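Glycoside hydrolase family 16 protein (Akkermansia muciniphila, PDB 6T2N) probably acts as an endo-beta-galactosidase of glycoside hydrolase family 16 that cleaves within mucin O-glycan chains to begin mucin breakdown in the human gut. Local coordinates at residues Gly98-Glu103 and Gly133-Ile138; Leu269-Ala274 and Phe294-Val299; Ser63-Lys68 and Met93-Gly98. One frame throughout, in Å; residues are numbered along the deposited sequence.

Contact 1: Gly98-Glu103 and Gly133-Ile138; sequences GCLVLE and GSVTTI. With CA (calcium ion), chain C.
Leu-100 and Val-135 reach toward each other tip to tip, CD2 of the leucine lying 3.9 Å from CG2 of the valine. With CG anti to the backbone N (chi1 175°), the leucine points its CD2 at the valine. Strand 267-275 backs this pair through Leu-271, which touches Val-135, while Ile-296 of strand 292-302 lies against Leu-100. The other meeting is of a side chain with backbone: Leu-102 packs against the peptide of Gly-133, with CD1 4.0 Å from Gly-133 O and CD2 4.0 Å from Gly-133 C. Here the two segments come closest, Leu-102 CA and Gly-133 CA being 4.9 Å apart, and the glycine offers its peptide directly to the leucine. The polar groups look elsewhere. Ser-134 OG bonds to Glu-73, and Thr-136 OG1 accepts from Ile-138 N at 3.1 Å, an ST turn at the end of strand 127-136. Just before strand 99-104, Gly-98 O binds the calcium ion at 2.4 Å, a site completed by Glu-59 and Asp-297. Side chains of strand 99-104 in one sheet thus meet strand 127-136 in the other across the interior of the beta-jelly-roll sandwich known for family 16 hydrolases.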
loop_
_atom_site.group_PDB
_atom_site.type_symbol
_atom_site.label_atom_id
_atom_site.label_comp_id
_atom_site.label_asym_id
_atom_site.label_seq_id
_atom_site.Cartn_x
_atom_site.Cartn_y
_atom_site.Cartn_z
ATOM N N GLY A 98 13.062 15.995 2.210
ATOM C CA GLY A 98 11.749 16.173 1.556
ATOM C C GLY A 98 11.228 14.875 0.943
ATOM O O GLY A 98 10.600 14.904 -0.129
ATOM N N CYS A 99 11.526 13.755 1.585
ATOM C CA CYS A 99 10.733 12.521 1.478
ATOM C C CYS A 99 10.327 12.094 2.886
ATOM O O CYS A 99 11.058 12.442 3.873
ATOM C CB CYS A 99 11.524 11.386 0.856
ATOM S SG CYS A 99 12.290 11.868 -0.697
ATOM N N LEU A 100 9.195 11.385 2.955
ATOM C CA LEU A 100 8.919 10.393 4.018
ATOM C C LEU A 100 9.972 9.285 3.931
ATOM O O LEU A 100 10.167 8.687 2.799
ATOM C CB LEU A 100 7.536 9.777 3.809
ATOM C CG LEU A 100 7.196 8.646 4.776
ATOM C CD1 LEU A 100 7.168 9.163 6.200
ATOM C CD2 LEU A 100 5.873 8.008 4.420
ATOM N N VAL A 101 10.565 8.996 5.090
ATOM C CA VAL A 101 11.602 7.954 5.282
ATOM C C VAL A 101 10.971 6.869 6.164
ATOM O O VAL A 101 10.605 7.193 7.336
ATOM C CB VAL A 101 12.878 8.570 5.894
ATOM C CG1 VAL A 101 14.021 7.574 6.005
ATOM C CG2 VAL A 101 13.318 9.773 5.094
ATOM N N LEU A 102 10.820 5.647 5.634
ATOM C CA LEU A 102 10.460 4.467 6.442
ATOM C C LEU A 102 11.694 3.590 6.520
ATOM O O LEU A 102 12.123 3.074 5.461
ATOM C CB LEU A 102 9.336 3.725 5.745
ATOM C CG LEU A 102 8.096 4.548 5.411
ATOM C CD1 LEU A 102 7.107 3.730 4.570
ATOM C CD2 LEU A 102 7.459 5.043 6.692
ATOM N N GLU A 103 12.253 3.479 7.729
ATOM C CA GLU A 103 13.634 2.993 7.954
ATOM C C GLU A 103 13.715 1.797 8.967
ATOM O O GLU A 103 13.094 1.807 9.989
ATOM C CB GLU A 103 14.523 4.051 8.559
ATOM C CG GLU A 103 15.900 3.468 8.752
ATOM C CD GLU A 103 16.960 4.479 9.043
ATOM O OE1 GLU A 103 16.652 5.227 9.928
ATOM O OE2 GLU A 103 18.021 4.483 8.346
ATOM N N GLY A 133 8.780 1.020 9.613
ATOM C CA GLY A 133 7.622 1.958 9.595
ATOM C C GLY A 133 6.522 1.606 8.589
ATOM O O GLY A 133 6.807 1.079 7.514
ATOM N N SER A 134 5.305 1.975 8.942
ATOM C CA SER A 134 4.084 1.829 8.128
ATOM C C SER A 134 3.193 3.013 8.491
ATOM O O SER A 134 2.984 3.250 9.735
ATOM C CB SER A 134 3.383 0.492 8.370
ATOM O OG SER A 134 2.249 0.343 7.524
ATOM N N VAL A 135 2.732 3.738 7.469
ATOM C CA VAL A 135 1.709 4.812 7.605
ATOM C C VAL A 135 0.444 4.376 6.876
ATOM O O VAL A 135 0.551 3.729 5.820
ATOM C CB VAL A 135 2.209 6.169 7.074
ATOM C CG1 VAL A 135 3.215 6.791 8.016
ATOM C CG2 VAL A 135 2.767 6.074 5.662
ATOM N N THR A 136 -0.701 4.800 7.384
ATOM C CA THR A 136 -2.015 4.398 6.844
ATOM C C THR A 136 -2.888 5.642 6.822
ATOM O O THR A 136 -2.801 6.458 7.790
ATOM C CB THR A 136 -2.595 3.275 7.707
ATOM O OG1 THR A 136 -3.932 2.997 7.283
ATOM C CG2 THR A 136 -2.557 3.629 9.185
ATOM N N THR A 137 -3.709 5.772 5.789
ATOM C CA THR A 137 -4.690 6.874 5.720
ATOM C C THR A 137 -6.012 6.390 6.320
ATOM O O THR A 137 -6.964 7.157 6.280
ATOM C CB THR A 137 -4.763 7.432 4.294
ATOM O OG1 THR A 137 -5.528 6.569 3.444
ATOM C CG2 THR A 137 -3.377 7.669 3.721
ATOM N N ILE A 138 -6.048 5.185 6.896
ATOM C CA ILE A 138 -7.337 4.496 7.226
ATOM C C ILE A 138 -8.251 5.552 7.822
ATOM O O ILE A 138 -9.403 5.630 7.364
ATOM C CB ILE A 138 -7.179 3.252 8.139
ATOM C CG1 ILE A 138 -8.457 2.389 8.157
ATOM C CG2 ILE A 138 -6.736 3.636 9.532
ATOM C CD1 ILE A 138 -8.402 1.144 9.035
HETATM CA CA CA C . 8.999 15.673 -1.809
#

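Contact 2: Leu269-Ala274 and Phe294-Val299; sequences LILNSA and FLIDYV. With CA (calcium ion), chain C.
In the hydrophobic interior of the family 16 beta-sandwich, Leu-269 and Leu-271 of one sheet meet Val-299 and Ile-296 of the other. Strand segments 269-274 and 294-299 run nearly antiparallel, at 160°, their axes 8.6 Å apart at closest, a spacing filled by side chains. Leu-269 CD2 and Val-299 CG1 meet tip to tip at 4.0 Å. Leu-271 slides past Val-299 in the opposite direction, and its CD1 serves two partners, Val-299 CG2 at 4.1 Å and Ile-296 CG1 at 4.2 Å. Toward the other end the meeting turns partly polar. Phe-294 carries its ring anti to the backbone N (chi1 -178°), which lays CE2 3.4 Å from Asn-272 O, an oblique approach; Ser-273 OG sits 3.4 Å from Phe-294 CB. The Asn-272 side chain starts away from segment 294-299, and its OD1 accepts from Trp-165 NE1. Asp-297 binds the calcium ion twice, through O at 2.6 Å and OD1 at 2.7 Å, and forms with Tyr-298 a classic beta bulge facing Arg-151. Strand 267-275 is flanked by 127-136 and 160-168 in the sheet that, as in relatives, probably forms the concave substrate cleft, whereas 292-302 runs between 99-104 and 146-153 in the sheet behind it.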
loop_
_atom_site.group_PDB
_atom_site.type_symbol
_atom_site.label_atom_id
_atom_site.label_comp_id
_atom_site.label_asym_id
_atom_site.label_seq_id
_atom_site.Cartn_x
_atom_site.Cartn_y
_atom_site.Cartn_z
ATOM N N LEU A 269 -5.001 4.121 2.004
ATOM C CA LEU A 269 -3.622 3.969 1.476
ATOM C C LEU A 269 -2.655 3.588 2.594
ATOM O O LEU A 269 -2.782 4.101 3.730
ATOM C CB LEU A 269 -3.150 5.252 0.806
ATOM C CG LEU A 269 -1.694 5.208 0.334
ATOM C CD1 LEU A 269 -1.449 4.094 -0.672
ATOM C CD2 LEU A 269 -1.248 6.556 -0.252
ATOM N N ILE A 270 -1.728 2.696 2.249
ATOM C CA ILE A 270 -0.630 2.230 3.133
ATOM C C ILE A 270 0.694 2.340 2.406
ATOM O O ILE A 270 0.770 1.804 1.261
ATOM C CB ILE A 270 -0.826 0.782 3.537
ATOM C CG1 ILE A 270 -2.120 0.603 4.308
ATOM C CG2 ILE A 270 0.371 0.365 4.338
ATOM C CD1 ILE A 270 -2.234 -0.779 4.911
ATOM N N LEU A 271 1.674 2.933 3.105
ATOM C CA LEU A 271 3.108 2.981 2.716
ATOM C C LEU A 271 3.896 2.267 3.814
ATOM O O LEU A 271 3.764 2.655 4.966
ATOM C CB LEU A 271 3.500 4.447 2.570
ATOM C CG LEU A 271 2.561 5.296 1.713
ATOM C CD1 LEU A 271 3.031 6.727 1.668
ATOM C CD2 LEU A 271 2.500 4.779 0.307
ATOM N N ASN A 272 4.632 1.217 3.496
ATOM C CA ASN A 272 5.273 0.387 4.541
ATOM C C ASN A 272 6.482 -0.368 3.947
ATOM O O ASN A 272 6.545 -0.548 2.693
ATOM C CB ASN A 272 4.244 -0.527 5.205
ATOM C CG ASN A 272 3.947 -1.714 4.320
ATOM O OD1 ASN A 272 3.199 -1.597 3.374
ATOM N ND2 ASN A 272 4.651 -2.814 4.497
ATOM N N SER A 273 7.454 -0.713 4.806
ATOM C CA SER A 273 8.474 -1.754 4.561
ATOM C C SER A 273 8.249 -2.863 5.581
ATOM O O SER A 273 8.432 -2.626 6.795
ATOM C CB SER A 273 9.847 -1.224 4.646
ATOM O OG SER A 273 10.104 -0.324 3.590
ATOM N N ALA A 274 7.851 -4.030 5.103
ATOM C CA ALA A 274 7.885 -5.254 5.913
ATOM C C ALA A 274 9.256 -5.908 5.762
ATOM O O ALA A 274 10.064 -5.392 4.990
ATOM C CB ALA A 274 6.795 -6.191 5.506
ATOM N N PHE A 294 13.223 3.378 2.894
ATOM C CA PHE A 294 12.234 3.466 1.790
ATOM C C PHE A 294 11.854 4.942 1.759
ATOM O O PHE A 294 11.409 5.443 2.855
ATOM C CB PHE A 294 11.032 2.530 2.034
ATOM C CG PHE A 294 9.934 2.434 1.003
ATOM C CD1 PHE A 294 10.155 2.647 -0.342
ATOM C CD2 PHE A 294 8.685 1.971 1.373
ATOM C CE1 PHE A 294 9.152 2.457 -1.288
ATOM C CE2 PHE A 294 7.683 1.783 0.433
ATOM C CZ PHE A 294 7.913 2.066 -0.892
ATOM N N LEU A 295 12.110 5.605 0.620
ATOM C CA LEU A 295 11.895 7.056 0.469
ATOM C C LEU A 295 10.674 7.278 -0.408
ATOM O O LEU A 295 10.671 6.764 -1.564
ATOM C CB LEU A 295 13.148 7.656 -0.164
ATOM C CG LEU A 295 14.426 7.381 0.622
ATOM C CD1 LEU A 295 15.614 8.039 -0.029
ATOM C CD2 LEU A 295 14.278 7.844 2.066
ATOM N N ILE A 296 9.682 8.014 0.092
ATOM C CA ILE A 296 8.538 8.459 -0.761
ATOM C C ILE A 296 8.735 9.948 -1.026
ATOM O O ILE A 296 8.588 10.753 -0.067
ATOM C CB ILE A 296 7.175 8.184 -0.097
ATOM C CG1 ILE A 296 6.902 6.695 0.042
ATOM C CG2 ILE A 296 6.077 8.871 -0.854
ATOM C CD1 ILE A 296 7.294 6.154 1.372
ATOM N N ASP A 297 9.052 10.320 -2.259
ATOM C CA ASP A 297 9.156 11.766 -2.576
ATOM C C ASP A 297 7.758 12.403 -2.449
ATOM O O ASP A 297 7.639 13.434 -1.816
ATOM C CB ASP A 297 9.892 12.005 -3.892
ATOM C CG ASP A 297 10.292 13.453 -4.095
ATOM O OD1 ASP A 297 10.800 14.103 -3.142
ATOM O OD2 ASP A 297 10.117 13.916 -5.208
ATOM N N TYR A 298 6.709 11.849 -3.027
ATOM C CA TYR A 298 5.383 12.500 -2.912
ATOM C C TYR A 298 4.222 11.520 -3.104
ATOM O O TYR A 298 4.370 10.382 -3.628
ATOM C CB TYR A 298 5.276 13.696 -3.864
ATOM C CG TYR A 298 5.436 13.397 -5.328
ATOM C CD1 TYR A 298 4.479 12.678 -6.041
ATOM C CD2 TYR A 298 6.533 13.868 -6.026
ATOM C CE1 TYR A 298 4.622 12.433 -7.402
ATOM C CE2 TYR A 298 6.685 13.641 -7.387
ATOM C CZ TYR A 298 5.728 12.924 -8.075
ATOM O OH TYR A 298 5.921 12.682 -9.392
ATOM N N VAL A 299 3.078 11.983 -2.614
ATOM C CA VAL A 299 1.749 11.361 -2.824
ATOM C C VAL A 299 0.823 12.466 -3.313
ATOM O O VAL A 299 0.678 13.459 -2.588
ATOM C CB VAL A 299 1.256 10.694 -1.532
ATOM C CG1 VAL A 299 -0.164 10.149 -1.681
ATOM C CG2 VAL A 299 2.241 9.620 -1.083
HETATM CA CA CA C . 8.999 15.673 -1.809
#

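Contact 3: Ser63-Lys68 and Met93-Gly98; sequences SRIDAK and MRLEDG. With CA (calcium ion), chain C.
Met-93 and Ile-65 begin the contact: the isoleucine CD1 lies 3.8 Å from Met-93 CG. The methionine chain bends at its thioether (chi3 78°), bringing CE back to 3.9 Å from the same Ile-65 CD1, so CG and CE both bear on this methyl from the methionine's side. Met-93 also touches Leu-102. At Arg-94 it is the backbone that takes part, its N being 3.6 Å from Ile-65 CD1. The Arg-94 side chain leaves on the far side, where NH2 forms a salt bridge with Glu-103 and NH1 bonds to the carbonyls of Pro-90 and Lys-91; its NE also pairs with Glu-96 OE1 at 3.4 Å. Strand 93-96 is the first arm of a beta-hairpin with strand 99-104, Arg-94 pairing with Val-101 through the backbone, and the loop 63-68 lies over the face of this hairpin. Leu-95 points at that loop and presses both methyls on it. CD1 rests on the peptide joining Arg-64 and Ile-65, 3.4 Å from Arg-64 C and 3.6 Å from Ile-65 N, while CD2 meets Ile-65 CG1 at 3.7 Å, the two side chains crossing obliquely. An alanine here would lose both methyls and would probably open a gap beneath the Arg-64 to Ile-65 peptide, leaving the isoleucine freer to shift. Phe-60 touches Leu-95 as well, extending the apolar patch toward the preceding part of the chain. At the end of the strand, Glu-96 OE1 also forms a salt bridge with Lys-293 of strand 292-302. Asp-97 and Gly-98 then reverse the chain with positive phi at both residues, 34° and 59°, which at Gly-98 favours glycine, and this turn delivers Gly-98 to the calcium site.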
loop_
_atom_site.group_PDB
_atom_site.type_symbol
_atom_site.label_atom_id
_atom_site.label_comp_id
_atom_site.label_asym_id
_atom_site.label_seq_id
_atom_site.Cartn_x
_atom_site.Cartn_y
_atom_site.Cartn_z
ATOM N N SER A 63 8.388 20.299 8.641
ATOM C CA SER A 63 9.134 20.003 9.894
ATOM C C SER A 63 8.836 18.555 10.391
ATOM O O SER A 63 9.730 17.936 10.969
ATOM C CB SER A 63 8.847 21.104 10.928
ATOM O OG SER A 63 8.901 20.604 12.264
ATOM N N ARG A 64 7.649 17.984 10.181
ATOM C CA ARG A 64 7.350 16.610 10.672
ATOM C C ARG A 64 6.144 15.996 9.932
ATOM O O ARG A 64 5.322 16.734 9.406
ATOM C CB ARG A 64 7.153 16.652 12.194
ATOM C CG ARG A 64 5.815 17.216 12.651
ATOM C CD ARG A 64 5.711 17.277 14.164
ATOM N NE ARG A 64 4.380 17.610 14.684
ATOM C CZ ARG A 64 3.881 18.845 14.829
ATOM N NH1 ARG A 64 4.580 19.903 14.463
ATOM N NH2 ARG A 64 2.672 19.025 15.335
ATOM N N ILE A 65 6.080 14.673 9.894
ATOM C CA ILE A 65 4.938 13.900 9.352
ATOM C C ILE A 65 3.656 14.545 9.862
ATOM O O ILE A 65 3.606 14.857 11.076
ATOM C CB ILE A 65 5.048 12.424 9.783
ATOM C CG1 ILE A 65 6.300 11.799 9.160
ATOM C CG2 ILE A 65 3.773 11.609 9.480
ATOM C CD1 ILE A 65 6.740 10.552 9.858
ATOM N N ASP A 66 2.685 14.725 8.957
ATOM C CA ASP A 66 1.453 15.516 9.206
ATOM C C ASP A 66 0.355 14.538 9.700
ATOM O O ASP A 66 -0.118 13.683 8.925
ATOM C CB ASP A 66 1.238 16.346 7.908
ATOM C CG ASP A 66 0.044 17.526 7.784
ATOM O OD1 ASP A 66 -0.534 17.701 8.872
ATOM O OD2 ASP A 66 -0.155 18.079 6.734
ATOM N N ALA A 67 -0.035 14.617 10.972
ATOM C CA ALA A 67 -0.834 13.580 11.687
ATOM C C ALA A 67 -2.298 13.581 11.240
ATOM O O ALA A 67 -3.050 12.629 11.598
ATOM C CB ALA A 67 -0.770 13.785 13.178
ATOM N N LYS A 68 -2.702 14.645 10.552
ATOM C CA LYS A 68 -4.044 14.792 9.952
ATOM C C LYS A 68 -3.979 14.155 8.554
ATOM O O LYS A 68 -5.038 14.002 7.960
ATOM C CB LYS A 68 -4.452 16.271 9.951
ATOM C CG LYS A 68 -4.120 16.970 8.635
ATOM C CD LYS A 68 -3.920 18.492 8.592
ATOM C CE LYS A 68 -3.773 18.928 7.138
ATOM N NZ LYS A 68 -3.105 20.236 6.977
ATOM N N MET A 93 10.388 6.272 11.152
ATOM C CA MET A 93 9.432 7.195 10.469
ATOM C C MET A 93 9.836 8.663 10.595
ATOM O O MET A 93 9.772 9.205 11.718
ATOM C CB MET A 93 8.074 7.084 11.159
ATOM C CG MET A 93 6.937 6.789 10.222
ATOM S SD MET A 93 5.532 6.133 11.151
ATOM C CE MET A 93 4.938 7.689 11.815
ATOM N N ARG A 94 10.155 9.351 9.502
ATOM C CA ARG A 94 10.571 10.783 9.592
ATOM C C ARG A 94 10.753 11.369 8.191
ATOM O O ARG A 94 10.917 10.565 7.234
ATOM C CB ARG A 94 11.917 10.880 10.306
ATOM C CG ARG A 94 12.913 9.865 9.683
ATOM C CD ARG A 94 14.385 10.210 10.320
ATOM N NE ARG A 94 15.500 9.500 9.717
ATOM C CZ ARG A 94 15.724 8.216 9.759
ATOM N NH1 ARG A 94 15.065 7.500 10.577
ATOM N NH2 ARG A 94 16.784 7.703 9.205
ATOM N N LEU A 95 10.776 12.713 8.097
ATOM C CA LEU A 95 11.022 13.448 6.834
ATOM C C LEU A 95 12.496 13.794 6.819
ATOM O O LEU A 95 12.922 14.373 7.780
ATOM C CB LEU A 95 10.164 14.708 6.793
ATOM C CG LEU A 95 8.698 14.497 7.154
ATOM C CD1 LEU A 95 7.904 15.794 7.026
ATOM C CD2 LEU A 95 8.106 13.384 6.295
ATOM N N GLU A 96 13.226 13.281 5.840
ATOM C CA GLU A 96 14.611 13.641 5.477
ATOM C C GLU A 96 14.537 14.063 4.010
ATOM O O GLU A 96 13.705 13.506 3.266
ATOM C CB GLU A 96 15.604 12.482 5.671
ATOM C CG GLU A 96 16.321 12.411 7.025
ATOM C CD GLU A 96 17.259 11.212 7.217
ATOM O OE1 GLU A 96 16.984 10.140 6.670
ATOM O OE2 GLU A 96 18.284 11.349 7.932
ATOM N N ASP A 97 15.358 15.032 3.625
ATOM C CA ASP A 97 15.492 15.575 2.251
ATOM C C ASP A 97 14.135 15.565 1.538
ATOM O O ASP A 97 14.113 15.151 0.363
ATOM C CB ASP A 97 16.533 14.782 1.461
ATOM C CG ASP A 97 17.960 14.922 1.975
ATOM O OD1 ASP A 97 18.472 16.095 2.170
ATOM O OD2 ASP A 97 18.579 13.856 2.138
ATOM N N GLY A 98 13.062 15.995 2.210
ATOM C CA GLY A 98 11.749 16.173 1.556
ATOM C C GLY A 98 11.228 14.875 0.943
ATOM O O GLY A 98 10.600 14.904 -0.129
HETATM CA CA CA C . 8.999 15.673 -1.809
#

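From the N terminus, contact 3 comes first: it folds loop 63-68 back onto strand 93-96, closing a loop that contains strands 71-72 and 85-86. It ends at Gly-98, the very residue where contact 1 begins, and contact 1 closes the chain through helix 120-123 onto the end of strand 127-136. Contact 2 follows far downstream, closing the short excursion between strands 267-275 and 292-302. The three run in series, with none nested or crossing. Contacts 1 and 2 each bridge the two sheets, and their strands are neighbours in both; contact 3 adds the outer loop to one margin. The calcium ion joins Gly-98 to Asp-297 across these distant parts of the sequence.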